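PDB 1QSA: soluble lytic murein transglycosylase, which cleaves the glycosidic bonds between N-acetylmuramic acid and N-acetylglucosamine in peptidoglycan, forming a 1,6-anhydro bond in the muramic acid residue. Local coordinates for residues Phe61-Pro66 / Thr73-Phe78. Sequence-based numbering, arbitrary orientation. Where two conformers were deposited one is given.
Sequences FVRANP and TLQSRF
Phe61 and Leu74 form the buried apolar part of this contact. CD2 of Leu74 touches ring atom CD2 of Phe61 at 3.7 Å, and the two side chains cross at about a right angle. In Phe61, CG lies anti to the backbone N (chi1 180°), beside the carbonyl carbon. The same methyl, Leu74 CD2, is also 4.4 Å from CG2 of Val62. Val62 then bridges to the polar side of the contact. Both of its methyls lie against the amide oxygen of Gln75, with CG1 3.8 Å from OE1. Gln75 was deposited in two conformers, and its contacts here hold for one of them.

The polar contact is weak and, for that reason, doubtful. NH2 of Arg63 donates to OE1 of Gln75 at 2.9 Å, but the bond is bent, with an N-H...O angle of 129°. The guanidinium and amide planes stand nearly perpendicular, 88° apart. The Arg63 chain is bent at chi2 and chi3. CG1 of Val62 lies over the centre of one guanidinium face. Arg63 NE bonds to Thr59 O, one turn back. Gln75 NE2 makes a weak bond to Phe94 O.

Within 61-66, ND2 of Asn65 donates to Phe61 O at 2.9 Å, in the carbonyl plane and on a lone pair. This nearly straight bond ties the Asn65 side chain back.

The contact joins consecutive helices 55-64 and 69-84, a roughly antiparallel helical hairpin of the alpha-superhelix. Helix 38-48 packs on Phe61 through Glu42 and Ile46, and Val58 of helix 55-64 extends the packing on Leu74.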
# COMPACT_ATOMS: atom_id res chain seq x y z
N PHE A 61 -29.65 9.60 -14.58
CA PHE A 61 -28.65 10.27 -13.76
C PHE A 61 -27.23 9.86 -14.15
O PHE A 61 -26.34 10.71 -14.28
CB PHE A 61 -28.88 9.98 -12.27
CG PHE A 61 -27.88 10.65 -11.37
CD1 PHE A 61 -27.93 12.02 -11.15
CD2 PHE A 61 -26.85 9.91 -10.77
CE1 PHE A 61 -26.98 12.65 -10.35
CE2 PHE A 61 -25.90 10.53 -9.97
CZ PHE A 61 -25.97 11.92 -9.76
N VAL A 62 -27.01 8.57 -14.35
CA VAL A 62 -25.70 8.08 -14.73
C VAL A 62 -25.28 8.64 -16.10
O VAL A 62 -24.15 9.11 -16.26
CB VAL A 62 -25.69 6.53 -14.73
CG1 VAL A 62 -24.37 6.00 -15.27
CG2 VAL A 62 -25.95 6.02 -13.33
N ARG A 63 -26.19 8.65 -17.06
CA ARG A 63 -25.85 9.16 -18.40
C ARG A 63 -25.59 10.67 -18.41
O ARG A 63 -24.75 11.16 -19.16
CB ARG A 63 -26.93 8.81 -19.43
CG ARG A 63 -27.41 7.36 -19.44
CD ARG A 63 -26.32 6.33 -19.13
NE ARG A 63 -26.76 5.42 -18.06
CZ ARG A 63 -26.13 4.32 -17.67
NH1 ARG A 63 -25.00 3.93 -18.28
NH2 ARG A 63 -26.63 3.59 -16.67
N ALA A 64 -26.28 11.39 -17.52
CA ALA A 64 -26.13 12.84 -17.43
C ALA A 64 -24.89 13.29 -16.68
O ALA A 64 -24.51 14.46 -16.77
CB ALA A 64 -27.36 13.45 -16.78
N ASN A 65 -24.25 12.38 -15.96
CA ASN A 65 -23.09 12.71 -15.15
C ASN A 65 -21.93 11.73 -15.37
O ASN A 65 -21.45 11.11 -14.42
CB ASN A 65 -23.53 12.73 -13.67
CG ASN A 65 -24.57 13.80 -13.39
OD1 ASN A 65 -24.22 14.95 -13.11
ND2 ASN A 65 -25.85 13.44 -13.47
N PRO A 66 -21.40 11.66 -16.61
CA PRO A 66 -20.30 10.76 -16.97
C PRO A 66 -18.99 10.86 -16.20
O PRO A 66 -18.28 9.86 -16.07
CB PRO A 66 -20.11 11.02 -18.47
CG PRO A 66 -20.49 12.45 -18.62
CD PRO A 66 -21.72 12.57 -17.74
N THR A 73 -20.07 4.81 -9.49
CA THR A 73 -20.25 3.75 -8.50
C THR A 73 -21.73 3.36 -8.40
O THR A 73 -22.05 2.21 -8.07
CB THR A 73 -19.71 4.13 -7.11
OG1 THR A 73 -20.40 5.28 -6.61
CG2 THR A 73 -18.21 4.40 -7.16
N LEU A 74 -22.62 4.30 -8.70
CA LEU A 74 -24.06 4.03 -8.64
C LEU A 74 -24.49 2.92 -9.61
O LEU A 74 -25.47 2.21 -9.35
CB LEU A 74 -24.87 5.31 -8.91
CG LEU A 74 -26.40 5.21 -8.80
CD1 LEU A 74 -26.82 4.73 -7.40
CD2 LEU A 74 -27.05 6.56 -9.11
N GLN A 75 -23.76 2.76 -10.71
CA GLN A 75 -24.06 1.73 -11.71
C GLN A 75 -23.99 0.33 -11.05
O GLN A 75 -24.93 -0.47 -11.16
CB GLN A 75 -23.06 1.82 -12.86
CG GLN A 75 -23.37 0.91 -14.03
CD GLN A 75 -24.66 1.28 -14.74
OE1 GLN A 75 -25.24 2.34 -14.51
NE2 GLN A 75 -25.12 0.38 -15.61
N SER A 76 -22.88 0.05 -10.37
CA SER A 76 -22.73 -1.23 -9.67
C SER A 76 -23.66 -1.32 -8.46
O SER A 76 -24.22 -2.38 -8.20
CB SER A 76 -21.28 -1.46 -9.25
OG SER A 76 -20.46 -1.79 -10.36
N ARG A 77 -23.86 -0.21 -7.74
CA ARG A 77 -24.74 -0.20 -6.57
C ARG A 77 -26.20 -0.51 -6.97
O ARG A 77 -26.88 -1.31 -6.30
CB ARG A 77 -24.67 1.15 -5.87
CG ARG A 77 -25.55 1.25 -4.63
CD ARG A 77 -25.36 2.59 -3.92
NE ARG A 77 -26.29 2.75 -2.81
CZ ARG A 77 -26.28 3.77 -1.95
NH1 ARG A 77 -25.39 4.75 -2.08
NH2 ARG A 77 -27.18 3.83 -0.97
N PHE A 78 -26.65 0.05 -8.09
CA PHE A 78 -28.02 -0.21 -8.52
C PHE A 78 -28.17 -1.62 -9.08
O PHE A 78 -29.25 -2.22 -8.99
CB PHE A 78 -28.51 0.83 -9.52
CG PHE A 78 -30.01 0.84 -9.65
CD1 PHE A 78 -30.81 1.07 -8.52
CD2 PHE A 78 -30.62 0.61 -10.88
CE1 PHE A 78 -32.21 1.06 -8.63
CE2 PHE A 78 -32.01 0.60 -10.99
CZ PHE A 78 -32.80 0.83 -9.86